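Local coordinates for protein arabinofuranosidase (Bifidobacterium longum, PDB 2Y2W) that cleaves terminal alpha-L-arabinofuranosyl residues from arabinans and arabinoxylan, as a family 51 glycoside hydrolase of plant cell-wall degradation, at residues G148-Y153 with E203-K208; I163-N168 with K208-G213; I379-D384 with Y524-A529; Q516-D521 with E533-Q538. One frame throughout, in Å; residues are numbered along the deposited sequence.

Contact 1: G148-Y153 with E203-K208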
loop_
_atom_site.group_PDB
_atom_site.type_symbol
_atom_site.label_atom_id
_atom_site.label_comp_id
_atom_site.label_asym_id
_atom_site.label_seq_id
_atom_site.Cartn_x
_atom_site.Cartn_y
_atom_site.Cartn_z
ATOM N N GLY D 148 8.384 -24.175 8.881
ATOM C CA GLY D 148 7.415 -23.092 8.901
ATOM C C GLY D 148 6.808 -23.010 10.285
ATOM O O GLY D 148 7.309 -23.635 11.222
ATOM N N ILE D 149 5.721 -22.254 10.415
ATOM C CA ILE D 149 5.098 -22.026 11.720
ATOM C C ILE D 149 4.483 -23.293 12.335
ATOM O O ILE D 149 4.466 -23.437 13.555
ATOM C CB ILE D 149 4.094 -20.823 11.694
ATOM C CG1 ILE D 149 3.635 -20.448 13.111
ATOM C CG2 ILE D 149 2.914 -21.095 10.764
ATOM C CD1 ILE D 149 4.764 -20.036 14.045
ATOM N N ASP D 150 3.993 -24.199 11.488
ATOM C CA ASP D 150 3.523 -25.515 11.929
ATOM C C ASP D 150 4.657 -26.271 12.625
ATOM O O ASP D 150 4.478 -26.816 13.715
ATOM C CB ASP D 150 3.029 -26.345 10.737
ATOM C CG ASP D 150 1.660 -25.907 10.220
ATOM O OD1 ASP D 150 0.909 -25.226 10.953
ATOM O OD2 ASP D 150 1.326 -26.270 9.067
ATOM N N ASP D 151 5.824 -26.278 11.983
ATOM C CA ASP D 151 6.974 -27.050 12.444
ATOM C C ASP D 151 7.676 -26.389 13.624
ATOM O O ASP D 151 8.045 -27.068 14.587
ATOM C CB ASP D 151 7.959 -27.280 11.293
ATOM C CG ASP D 151 7.346 -28.067 10.145
ATOM O OD1 ASP D 151 6.987 -29.248 10.344
ATOM O OD2 ASP D 151 7.226 -27.502 9.036
ATOM N N PHE D 152 7.855 -25.070 13.556
ATOM C CA PHE D 152 8.490 -24.340 14.650
ATOM C C PHE D 152 7.644 -24.369 15.923
ATOM O O PHE D 152 8.185 -24.314 17.031
ATOM C CB PHE D 152 8.834 -22.897 14.262
ATOM C CG PHE D 152 9.695 -22.195 15.277
ATOM C CD1 PHE D 152 11.066 -22.421 15.316
ATOM C CD2 PHE D 152 9.130 -21.337 16.213
ATOM C CE1 PHE D 152 11.861 -21.788 16.263
ATOM C CE2 PHE D 152 9.918 -20.704 17.164
ATOM C CZ PHE D 152 11.284 -20.927 17.187
ATOM N N TYR D 153 6.324 -24.454 15.758
ATOM C CA TYR D 153 5.421 -24.677 16.883
ATOM C C TYR D 153 5.743 -26.002 17.577
ATOM O O TYR D 153 5.845 -26.060 18.802
ATOM C CB TYR D 153 3.954 -24.664 16.439
ATOM C CG TYR D 153 3.009 -25.132 17.522
ATOM C CD1 TYR D 153 2.685 -24.301 18.596
ATOM C CD2 TYR D 153 2.462 -26.414 17.491
ATOM C CE1 TYR D 153 1.827 -24.730 19.603
ATOM C CE2 TYR D 153 1.608 -26.855 18.494
ATOM C CZ TYR D 153 1.293 -26.006 19.545
ATOM O OH TYR D 153 0.451 -26.435 20.543
ATOM N N GLU D 203 -5.471 -27.735 18.486
ATOM C CA GLU D 203 -5.618 -26.615 19.409
ATOM C C GLU D 203 -4.922 -25.356 18.880
ATOM O O GLU D 203 -3.935 -25.456 18.144
ATOM C CB GLU D 203 -5.065 -26.999 20.793
ATOM C CG GLU D 203 -3.530 -26.960 20.936
ATOM C CD GLU D 203 -2.789 -28.077 20.192
ATOM O OE1 GLU D 203 -3.430 -28.903 19.500
ATOM O OE2 GLU D 203 -1.545 -28.127 20.308
ATOM N N PRO D 204 -5.446 -24.166 19.238
ATOM C CA PRO D 204 -4.727 -22.927 18.940
ATOM C C PRO D 204 -3.329 -22.936 19.550
ATOM O O PRO D 204 -3.114 -23.539 20.602
ATOM C CB PRO D 204 -5.594 -21.858 19.602
ATOM C CG PRO D 204 -6.964 -22.410 19.514
ATOM C CD PRO D 204 -6.809 -23.894 19.731
ATOM N N MET D 205 -2.393 -22.272 18.881
ATOM C CA MET D 205 -0.997 -22.257 19.306
ATOM C C MET D 205 -0.736 -21.328 20.492
ATOM O O MET D 205 0.321 -21.406 21.125
ATOM C CB MET D 205 -0.090 -21.893 18.130
ATOM C CG MET D 205 -0.184 -22.857 16.962
ATOM S SD MET D 205 1.071 -22.509 15.726
ATOM C CE MET D 205 0.558 -23.586 14.388
ATOM N N ASP D 206 -1.708 -20.464 20.789
ATOM C CA ASP D 206 -1.621 -19.488 21.880
ATOM C C ASP D 206 -0.332 -18.665 21.839
ATOM O O ASP D 206 0.447 -18.647 22.799
ATOM C CB ASP D 206 -1.801 -20.160 23.251
ATOM C CG ASP D 206 -3.183 -20.763 23.436
ATOM O OD1 ASP D 206 -4.134 -20.355 22.727
ATOM O OD2 ASP D 206 -3.317 -21.651 24.306
ATOM N N ILE D 207 -0.113 -17.993 20.713
ATOM C CA ILE D 207 1.010 -17.076 20.578
ATOM C C ILE D 207 0.577 -15.680 21.037
ATOM O O ILE D 207 -0.274 -15.042 20.413
ATOM C CB ILE D 207 1.577 -17.083 19.139
ATOM C CG1 ILE D 207 2.082 -18.490 18.796
ATOM C CG2 ILE D 207 2.691 -16.041 18.987
ATOM C CD1 ILE D 207 2.528 -18.682 17.359
ATOM N N LYS D 208 1.154 -15.244 22.157
ATOM C CA LYS D 208 0.840 -13.959 22.788
ATOM C C LYS D 208 1.622 -12.792 22.195
ATOM O O LYS D 208 1.043 -11.764 21.833
ATOM C CB LYS D 208 1.139 -14.023 24.287
ATOM C CG LYS D 208 -0.061 -14.249 25.183
ATOM C CD LYS D 208 0.380 -14.266 26.646
ATOM C CE LYS D 208 -0.803 -14.165 27.593
ATOM N NZ LYS D 208 -0.357 -14.065 29.012
#
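On the outer layer of the (beta/alpha)8 barrel, Y153 and I149, near the start of helix 149-159, meet M205 and E203 of the loop that leads into strand 209-212. The Y153 ring is the flat surface of the contact. M205 lays CG over one face, 3.9 Å from the ring centroid and shifted toward the rim, with its nearest approach to Y153 CD1. The M205 chain then runs on, extended, across the CB end of the tyrosine, where SD stands obliquely to the ring, 4.3 Å from the centroid, in a Met-aromatic contact. Beyond it, M205 CE ends 3.8 Å from D150 OD1, an oxygen hydrogen-bonded to the hydroxyl of Y183. At the other end of the ring, Y153 OH donates to E203 OE2 over 2.6 Å, reaching the anti side of the carboxylate, whose plane is turned 57° from the ring. E203 bends at chi2 (-71°), which turns CD back toward the tyrosine, and OE2 comes to the ring edge. On the barrel side of M205, I149 CD1 and I207 CD1 touch at 4.2 Å, and both isoleucines also pack on L165 of strand 162-167. Helix 174-185 closes in through V184, against which M205 and I207 rest. Apolar packing and one tyrosine-glutamate hydrogen bond thus join helix to loop in the helical shell of a TIM barrel.

Contact 2: I163-N168 with K208-G213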
loop_
_atom_site.group_PDB
_atom_site.type_symbol
_atom_site.label_atom_id
_atom_site.label_comp_id
_atom_site.label_asym_id
_atom_site.label_seq_id
_atom_site.Cartn_x
_atom_site.Cartn_y
_atom_site.Cartn_z
ATOM N N ILE D 163 6.728 -18.732 21.908
ATOM C CA ILE D 163 7.007 -18.222 20.559
ATOM C C ILE D 163 6.743 -16.723 20.458
ATOM O O ILE D 163 5.700 -16.236 20.895
ATOM C CB ILE D 163 6.178 -18.952 19.467
ATOM C CG1 ILE D 163 6.488 -20.449 19.465
ATOM C CG2 ILE D 163 6.445 -18.347 18.083
ATOM C CD1 ILE D 163 5.556 -21.273 18.605
ATOM N N MET D 164 7.703 -16.004 19.882
ATOM C CA MET D 164 7.538 -14.594 19.562
ATOM C C MET D 164 7.477 -14.448 18.038
ATOM O O MET D 164 8.506 -14.443 17.357
ATOM C CB MET D 164 8.687 -13.777 20.154
ATOM C CG MET D 164 8.413 -12.285 20.241
ATOM S SD MET D 164 9.922 -11.317 20.430
ATOM C CE MET D 164 10.450 -11.780 22.080
ATOM N N LEU D 165 6.262 -14.345 17.509
ATOM C CA LEU D 165 6.052 -14.421 16.066
ATOM C C LEU D 165 6.111 -13.064 15.384
ATOM O O LEU D 165 5.364 -12.152 15.729
ATOM C CB LEU D 165 4.733 -15.133 15.742
ATOM C CG LEU D 165 4.501 -15.640 14.315
ATOM C CD1 LEU D 165 5.701 -16.407 13.769
ATOM C CD2 LEU D 165 3.257 -16.511 14.273
ATOM N N ALA D 166 7.013 -12.946 14.415
ATOM C CA ALA D 166 7.151 -11.736 13.620
ATOM C C ALA D 166 6.409 -11.895 12.299
ATOM O O ALA D 166 6.483 -12.949 11.661
ATOM C CB ALA D 166 8.612 -11.434 13.374
ATOM N N VAL D 167 5.689 -10.849 11.899
ATOM C CA VAL D 167 4.958 -10.861 10.628
ATOM C C VAL D 167 5.593 -9.924 9.605
ATOM O O VAL D 167 6.218 -8.925 9.970
ATOM C CB VAL D 167 3.446 -10.522 10.798
ATOM C CG1 VAL D 167 2.700 -11.679 11.465
ATOM C CG2 VAL D 167 3.249 -9.218 11.573
ATOM N N ASN D 168 5.430 -10.267 8.329
ATOM C CA ASN D 168 5.914 -9.459 7.212
ATOM C C ASN D 168 5.242 -8.087 7.189
ATOM O O ASN D 168 4.014 -7.989 7.178
ATOM C CB ASN D 168 5.658 -10.201 5.890
ATOM C CG ASN D 168 6.323 -9.535 4.683
ATOM O OD1 ASN D 168 6.514 -8.321 4.644
ATOM N ND2 ASN D 168 6.658 -10.338 3.682
ATOM N N LYS D 208 1.154 -15.244 22.157
ATOM C CA LYS D 208 0.840 -13.959 22.788
ATOM C C LYS D 208 1.622 -12.792 22.195
ATOM O O LYS D 208 1.043 -11.764 21.833
ATOM C CB LYS D 208 1.139 -14.023 24.287
ATOM C CG LYS D 208 -0.061 -14.249 25.183
ATOM C CD LYS D 208 0.380 -14.266 26.646
ATOM C CE LYS D 208 -0.803 -14.165 27.593
ATOM N NZ LYS D 208 -0.357 -14.065 29.012
ATOM N N MET D 209 2.940 -12.959 22.113
ATOM C CA MET D 209 3.842 -11.880 21.728
ATOM C C MET D 209 4.134 -11.889 20.226
ATOM O O MET D 209 4.612 -12.889 19.679
ATOM C CB MET D 209 5.136 -11.963 22.545
ATOM C CG MET D 209 5.916 -10.669 22.630
ATOM S SD MET D 209 7.218 -10.788 23.869
ATOM C CE MET D 209 8.114 -9.266 23.574
ATOM N N TRP D 210 3.837 -10.765 19.578
ATOM C CA TRP D 210 3.989 -10.619 18.133
ATOM C C TRP D 210 4.832 -9.399 17.784
ATOM O O TRP D 210 4.658 -8.328 18.368
ATOM C CB TRP D 210 2.622 -10.480 17.454
ATOM C CG TRP D 210 1.749 -11.695 17.531
ATOM C CD1 TRP D 210 1.137 -12.197 18.643
ATOM C CD2 TRP D 210 1.361 -12.544 16.443
ATOM N NE1 TRP D 210 0.410 -13.315 18.319
ATOM C CE2 TRP D 210 0.527 -13.548 16.976
ATOM C CE3 TRP D 210 1.641 -12.555 15.070
ATOM C CZ2 TRP D 210 -0.031 -14.551 16.187
ATOM C CZ3 TRP D 210 1.087 -13.552 14.287
ATOM C CH2 TRP D 210 0.259 -14.538 14.848
ATOM N N CYS D 211 5.734 -9.567 16.821
ATOM C CA CYS D 211 6.518 -8.454 16.295
ATOM C C CYS D 211 5.939 -7.964 14.971
ATOM O O CYS D 211 5.909 -8.699 13.980
ATOM C CB CYS D 211 7.984 -8.854 16.122
ATOM S SG CYS D 211 8.783 -9.324 17.657
ATOM N N ILE D 212 5.469 -6.721 14.971
ATOM C CA ILE D 212 4.878 -6.124 13.784
ATOM C C ILE D 212 5.986 -5.580 12.881
ATOM O O ILE D 212 6.394 -4.419 12.990
ATOM C CB ILE D 212 3.834 -5.040 14.150
ATOM C CG1 ILE D 212 2.830 -5.600 15.162
ATOM C CG2 ILE D 212 3.100 -4.554 12.905
ATOM C CD1 ILE D 212 2.131 -4.558 15.994
ATOM N N GLY D 213 6.476 -6.447 12.000
ATOM C CA GLY D 213 7.560 -6.107 11.089
ATOM C C GLY D 213 8.925 -6.289 11.710
ATOM O O GLY D 213 9.043 -6.622 12.893
#
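W210 sets CG anti to its carbonyl carbon (chi1 -66°), while L165 sets CG anti to its backbone N (chi1 -164°), and the leucine and the indole run alongside each other in the same direction. They belong to neighbouring parallel strands, 162-167 and 209-212, the third and fourth of the (beta/alpha)8 barrel. L165 CB sits over one face of the indole, 4.2 Å from the centroid of the six-membered ring, and L165 CD2 reaches W210 CH2 at 3.6 Å. V167 CG1 comes in at the ring edge, in plane, against W210 CZ3. Helices 174-185 and 227-244 pack on the same indole through L181, V184 and M241, and its NE1 bonds to the carbonyl of I207. An alanine at W210 would probably leave L165 and V167 without their aromatic partner and open a gap between the strands and these helices. The other face of the sheet carries M164, A166, M209 and C211: M164 CE meets M209 CE at 3.7 Å, and M164 SD lies 3.6 Å from C211 SG. Three sound backbone bonds stitch the strands, L165 N to M209 O, C211 N to L165 O and V167 N to C211 O. A weak one from G213 N to V167 O follows, just ahead of N214 and E215, by similarity a substrate-binding residue and the catalytic proton donor/acceptor. The straightest is V167 N to C211 O, 3.0 Å with 164° at the hydrogen.

Contact 3: I379-D384 with Y524-A529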
loop_
_atom_site.group_PDB
_atom_site.type_symbol
_atom_site.label_atom_id
_atom_site.label_comp_id
_atom_site.label_asym_id
_atom_site.label_seq_id
_atom_site.Cartn_x
_atom_site.Cartn_y
_atom_site.Cartn_z
ATOM N N ILE D 379 33.169 -17.155 15.496
ATOM C CA ILE D 379 33.784 -18.027 16.492
ATOM C C ILE D 379 34.233 -17.148 17.658
ATOM O O ILE D 379 35.152 -16.339 17.522
ATOM C CB ILE D 379 34.974 -18.837 15.900
ATOM C CG1 ILE D 379 34.692 -19.275 14.453
ATOM C CG2 ILE D 379 35.288 -20.047 16.761
ATOM C CD1 ILE D 379 33.657 -20.397 14.300
ATOM N N TYR D 380 33.564 -17.307 18.799
ATOM C CA TYR D 380 33.660 -16.345 19.896
ATOM C C TYR D 380 34.894 -16.492 20.774
ATOM O O TYR D 380 35.244 -17.591 21.205
ATOM C CB TYR D 380 32.398 -16.380 20.760
ATOM C CG TYR D 380 31.179 -15.769 20.104
ATOM C CD1 TYR D 380 31.150 -14.416 19.762
ATOM C CD2 TYR D 380 30.049 -16.537 19.841
ATOM C CE1 TYR D 380 30.034 -13.849 19.165
ATOM C CE2 TYR D 380 28.924 -15.977 19.246
ATOM C CZ TYR D 380 28.926 -14.635 18.911
ATOM O OH TYR D 380 27.817 -14.077 18.325
ATOM N N THR D 381 35.530 -15.357 21.043
ATOM C CA THR D 381 36.718 -15.289 21.885
ATOM C C THR D 381 36.325 -15.105 23.347
ATOM O O THR D 381 35.181 -14.755 23.649
ATOM C CB THR D 381 37.627 -14.116 21.471
ATOM O OG1 THR D 381 36.903 -12.883 21.590
ATOM C CG2 THR D 381 38.112 -14.283 20.036
ATOM N N ALA D 382 37.283 -15.335 24.245
ATOM C CA ALA D 382 37.077 -15.140 25.679
ATOM C C ALA D 382 36.575 -13.734 25.993
ATOM O O ALA D 382 35.786 -13.546 26.918
ATOM C CB ALA D 382 38.363 -15.427 26.439
ATOM N N ALA D 383 37.031 -12.756 25.211
ATOM C CA ALA D 383 36.621 -11.363 25.377
ATOM C C ALA D 383 35.169 -11.135 24.959
ATOM O O ALA D 383 34.440 -10.402 25.627
ATOM C CB ALA D 383 37.552 -10.440 24.605
ATOM N N ASP D 384 34.759 -11.770 23.860
ATOM C CA ASP D 384 33.384 -11.669 23.357
ATOM C C ASP D 384 32.367 -12.120 24.405
ATOM O O ASP D 384 31.299 -11.519 24.546
ATOM C CB ASP D 384 33.212 -12.487 22.073
ATOM C CG ASP D 384 34.013 -11.931 20.902
ATOM O OD1 ASP D 384 34.246 -10.704 20.851
ATOM O OD2 ASP D 384 34.409 -12.727 20.022
ATOM N N TYR D 524 41.839 -13.637 23.281
ATOM C CA TYR D 524 41.438 -13.986 21.924
ATOM C C TYR D 524 41.326 -15.503 21.754
ATOM O O TYR D 524 41.119 -15.993 20.638
ATOM C CB TYR D 524 42.428 -13.404 20.906
ATOM C CG TYR D 524 42.521 -11.891 20.924
ATOM C CD1 TYR D 524 43.371 -11.235 21.816
ATOM C CD2 TYR D 524 41.759 -11.116 20.049
ATOM C CE1 TYR D 524 43.458 -9.847 21.838
ATOM C CE2 TYR D 524 41.841 -9.725 20.063
ATOM C CZ TYR D 524 42.692 -9.100 20.960
ATOM O OH TYR D 524 42.778 -7.727 20.980
ATOM N N ARG D 525 41.463 -16.236 22.861
ATOM C CA ARG D 525 41.361 -17.698 22.846
ATOM C C ARG D 525 39.910 -18.121 22.640
ATOM O O ARG D 525 38.988 -17.500 23.176
ATOM C CB ARG D 525 41.940 -18.312 24.125
ATOM C CG ARG D 525 42.485 -19.723 23.933
ATOM C CD ARG D 525 43.674 -19.999 24.847
ATOM N NE ARG D 525 43.305 -20.717 26.066
ATOM C CZ ARG D 525 43.302 -22.044 26.192
ATOM N NH1 ARG D 525 43.641 -22.819 25.167
ATOM N NH2 ARG D 525 42.956 -22.601 27.344
ATOM N N THR D 526 39.719 -19.181 21.863
ATOM C CA THR D 526 38.401 -19.516 21.339
ATOM C C THR D 526 38.104 -21.015 21.392
ATOM O O THR D 526 39.005 -21.843 21.236
ATOM C CB THR D 526 38.266 -19.008 19.879
ATOM O OG1 THR D 526 38.559 -17.607 19.829
ATOM C CG2 THR D 526 36.874 -19.228 19.348
ATOM N N ASN D 527 36.833 -21.347 21.626
ATOM C CA ASN D 527 36.336 -22.710 21.464
ATOM C C ASN D 527 36.073 -23.007 19.992
ATOM O O ASN D 527 35.394 -22.237 19.313
ATOM C CB ASN D 527 35.055 -22.922 22.277
ATOM C CG ASN D 527 35.310 -22.990 23.771
ATOM O OD1 ASN D 527 36.358 -23.458 24.216
ATOM N ND2 ASN D 527 34.339 -22.535 24.555
ATOM N N THR D 528 36.623 -24.114 19.504
ATOM C CA THR D 528 36.482 -24.499 18.097
ATOM C C THR D 528 35.866 -25.890 17.969
ATOM O O THR D 528 35.779 -26.623 18.949
ATOM C CB THR D 528 37.839 -24.464 17.356
ATOM O OG1 THR D 528 38.775 -25.324 18.021
ATOM C CG2 THR D 528 38.398 -23.045 17.305
ATOM N N ALA D 529 35.445 -26.248 16.758
ATOM C CA ALA D 529 34.868 -27.568 16.492
ATOM C C ALA D 529 35.829 -28.698 16.864
ATOM O O ALA D 529 35.398 -29.795 17.226
ATOM C CB ALA D 529 34.458 -27.684 15.033
#
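R525 O takes the backbone N-H of A382 at 3.0 Å, although the angle at the hydrogen is a bent 136°. The same oxygen receives the CA-H of T381 at 3.4 Å. This carbonyl therefore meets the first turn of helix 382-397, where T381 and D384 form a capping box: T381 N donates to D384 OD2 over a straight 3.0 Å bond that arrives from above the carboxylate plane, and D384 N returns a weak bond to T381 OG1. T381 keeps OG1 between its backbone N and carbonyl carbon (chi1 60°), which leaves CG2 to face the loop, 3.4 Å from T526 OG1. That hydroxyl donates to Y524 O at 3.1 Å, from above the carbonyl plane, bracing the loop on itself. An alanine at T526 would probably leave Y524 O without this donor and T381 CG2 without the hydroxyl it packs on, so the loop could shift beside the helix end. Just before T381, Y380 starts away from the loop, its hydroxyl bonded to V343 O, and its side chain is about 5 Å from that of W344, by similarity important for substrate recognition. The Y524 ring makes a cation-pi contact with R295, and M300 of helix 297-304 touches both Y524 and A383.

Contact 4: Q516-D521 with E533-Q538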
loop_
_atom_site.group_PDB
_atom_site.type_symbol
_atom_site.label_atom_id
_atom_site.label_comp_id
_atom_site.label_asym_id
_atom_site.label_seq_id
_atom_site.Cartn_x
_atom_site.Cartn_y
_atom_site.Cartn_z
ATOM N N GLN D 516 32.169 -19.245 39.788
ATOM C CA GLN D 516 32.808 -19.476 38.495
ATOM C C GLN D 516 33.618 -18.279 38.007
ATOM O O GLN D 516 33.351 -17.133 38.378
ATOM C CB GLN D 516 31.770 -19.868 37.439
ATOM C CG GLN D 516 31.219 -21.284 37.579
ATOM C CD GLN D 516 30.354 -21.701 36.399
ATOM O OE1 GLN D 516 29.578 -20.905 35.867
ATOM N NE2 GLN D 516 30.483 -22.956 35.989
ATOM N N LEU D 517 34.606 -18.570 37.166
ATOM C CA LEU D 517 35.458 -17.561 36.555
ATOM C C LEU D 517 35.611 -17.843 35.062
ATOM O O LEU D 517 36.050 -18.928 34.669
ATOM C CB LEU D 517 36.832 -17.539 37.243
ATOM C CG LEU D 517 38.045 -16.908 36.542
ATOM C CD1 LEU D 517 38.048 -15.390 36.666
ATOM C CD2 LEU D 517 39.344 -17.491 37.093
ATOM N N LEU D 518 35.226 -16.873 34.239
ATOM C CA LEU D 518 35.516 -16.928 32.812
ATOM C C LEU D 518 36.640 -15.966 32.460
ATOM O O LEU D 518 36.422 -14.761 32.318
ATOM C CB LEU D 518 34.273 -16.642 31.965
ATOM C CG LEU D 518 33.643 -17.827 31.228
ATOM C CD1 LEU D 518 32.412 -17.368 30.476
ATOM C CD2 LEU D 518 34.630 -18.489 30.268
ATOM N N HIS D 519 37.845 -16.514 32.337
ATOM C CA HIS D 519 39.019 -15.737 31.963
ATOM C C HIS D 519 40.075 -16.605 31.300
ATOM O O HIS D 519 40.324 -17.733 31.725
ATOM C CB HIS D 519 39.627 -15.034 33.180
ATOM C CG HIS D 519 41.001 -14.496 32.936
ATOM N ND1 HIS D 519 41.231 -13.341 32.220
ATOM C CD2 HIS D 519 42.219 -14.968 33.290
ATOM C CE1 HIS D 519 42.532 -13.121 32.153
ATOM N NE2 HIS D 519 43.154 -14.092 32.796
ATOM N N GLU D 520 40.691 -16.061 30.256
ATOM C CA GLU D 520 41.866 -16.664 29.644
ATOM C C GLU D 520 42.948 -15.600 29.489
ATOM O O GLU D 520 42.647 -14.442 29.179
ATOM C CB GLU D 520 41.527 -17.288 28.286
ATOM C CG GLU D 520 40.474 -18.401 28.326
ATOM C CD GLU D 520 40.899 -19.615 29.141
ATOM O OE1 GLU D 520 42.030 -20.110 28.948
ATOM O OE2 GLU D 520 40.090 -20.083 29.969
ATOM N N ASP D 521 44.201 -15.992 29.717
ATOM C CA ASP D 521 45.340 -15.078 29.588
ATOM C C ASP D 521 45.412 -14.483 28.187
ATOM O O ASP D 521 45.717 -13.299 28.026
ATOM C CB ASP D 521 46.652 -15.779 29.951
ATOM C CG ASP D 521 46.849 -15.909 31.452
ATOM O OD1 ASP D 521 46.486 -14.968 32.192
ATOM O OD2 ASP D 521 47.378 -16.952 31.890
ATOM N N GLU D 533 36.043 -27.389 24.276
ATOM C CA GLU D 533 35.988 -27.072 25.703
ATOM C C GLU D 533 37.279 -26.439 26.236
ATOM O O GLU D 533 37.595 -26.562 27.423
ATOM C CB GLU D 533 35.596 -28.313 26.521
ATOM C CG GLU D 533 34.228 -28.891 26.159
ATOM C CD GLU D 533 33.550 -29.606 27.317
ATOM O OE1 GLU D 533 34.188 -30.482 27.945
ATOM O OE2 GLU D 533 32.374 -29.285 27.599
ATOM N N ALA D 534 38.001 -25.748 25.356
ATOM C CA ALA D 534 39.250 -25.071 25.717
ATOM C C ALA D 534 39.025 -23.862 26.626
ATOM O O ALA D 534 39.849 -23.574 27.495
ATOM C CB ALA D 534 40.016 -24.664 24.466
ATOM N N VAL D 535 37.917 -23.157 26.411
ATOM C CA VAL D 535 37.533 -22.029 27.260
ATOM C C VAL D 535 36.246 -22.363 28.017
ATOM O O VAL D 535 35.136 -22.139 27.524
ATOM C CB VAL D 535 37.370 -20.710 26.456
ATOM C CG1 VAL D 535 37.067 -19.539 27.391
ATOM C CG2 VAL D 535 38.615 -20.418 25.630
ATOM N N THR D 536 36.411 -22.918 29.211
ATOM C CA THR D 536 35.288 -23.260 30.079
ATOM C C THR D 536 35.430 -22.520 31.408
ATOM O O THR D 536 36.547 -22.170 31.797
ATOM C CB THR D 536 35.200 -24.787 30.325
ATOM O OG1 THR D 536 36.473 -25.283 30.757
ATOM C CG2 THR D 536 34.776 -25.517 29.055
ATOM N N PRO D 537 34.302 -22.256 32.101
ATOM C CA PRO D 537 34.365 -21.596 33.406
ATOM C C PRO D 537 35.153 -22.413 34.419
ATOM O O PRO D 537 34.932 -23.620 34.552
ATOM C CB PRO D 537 32.896 -21.506 33.829
ATOM C CG PRO D 537 32.138 -21.543 32.564
ATOM C CD PRO D 537 32.909 -22.453 31.661
ATOM N N GLN D 538 36.074 -21.747 35.110
ATOM C CA GLN D 538 36.920 -22.383 36.114
ATOM C C GLN D 538 36.501 -21.933 37.513
ATOM O O GLN D 538 35.997 -20.820 37.674
ATOM C CB GLN D 538 38.397 -22.046 35.863
ATOM C CG GLN D 538 38.908 -22.393 34.461
ATOM C CD GLN D 538 38.722 -23.859 34.096
ATOM O OE1 GLN D 538 39.137 -24.754 34.832
ATOM N NE2 GLN D 538 38.101 -24.107 32.949
HETATM O O HOH W 1 39.949 -22.864 30.142
#
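E520 leaves CB in the direction of V535, the two side chains passing antiparallel where the chain returns to strand 538-539 in the C-terminal beta domain. Its CG packs against both methyls of V535, 3.7 Å from CG1 and 3.8 Å from CG2. The chain then bends at chi2 (-63°), and the carboxylate divides its work: OE1 makes a salt bridge with R525, while OE2 accepts from a water, at 2.8 Å, that also donates to A534 O. One water thus ties the glutamate tip to the opposite backbone. V535 CG1 has a second neighbour in L518 CD2, the leucine crossing it at about a right angle, and L518 CG lies near P537 CG. At the far end, Q516 runs alongside P537, its amide against the proline CB, with Q516 NE2 3.5 Å from P537 CB. Between these groups the backbones join as a hydrogen-bonded antiparallel pair, L517 with Q538: Q538 N donates to L517 O and L517 N to Q538 O. Strand 558-564 flanks strand 512-518 through S561 and W559, while Y432 of helix 431-440 packs on T536 and P537. Q538 folds back on its own segment, its chain bent at chi2 (-57°), and Q538 NE2 donates to T536 O at 2.7 Å from well above the carbonyl plane.

The four contacts form two pairs. Contacts 1 and 2 lie in the catalytic barrel with centres 12 Å apart; they share K208, and helix 149-159 and strand 162-167 follow each other in the chain, so contact 1 packs the outer layer onto the strands that contact 2 pairs. Contacts 3 and 4 come later in the sequence, centres 11 Å apart, with interleaved segments, and are tied by the R525-E520 salt bridge and by N527 to V535. Contact 4 adjoins the C-terminal sheet, whereas contact 3 ends at helix 382-397, so this pair probably helps join the beta domain to the barrel. About 18 Å separates the nearest atoms of contacts 2 and 3, on opposite sides of the chain's centre.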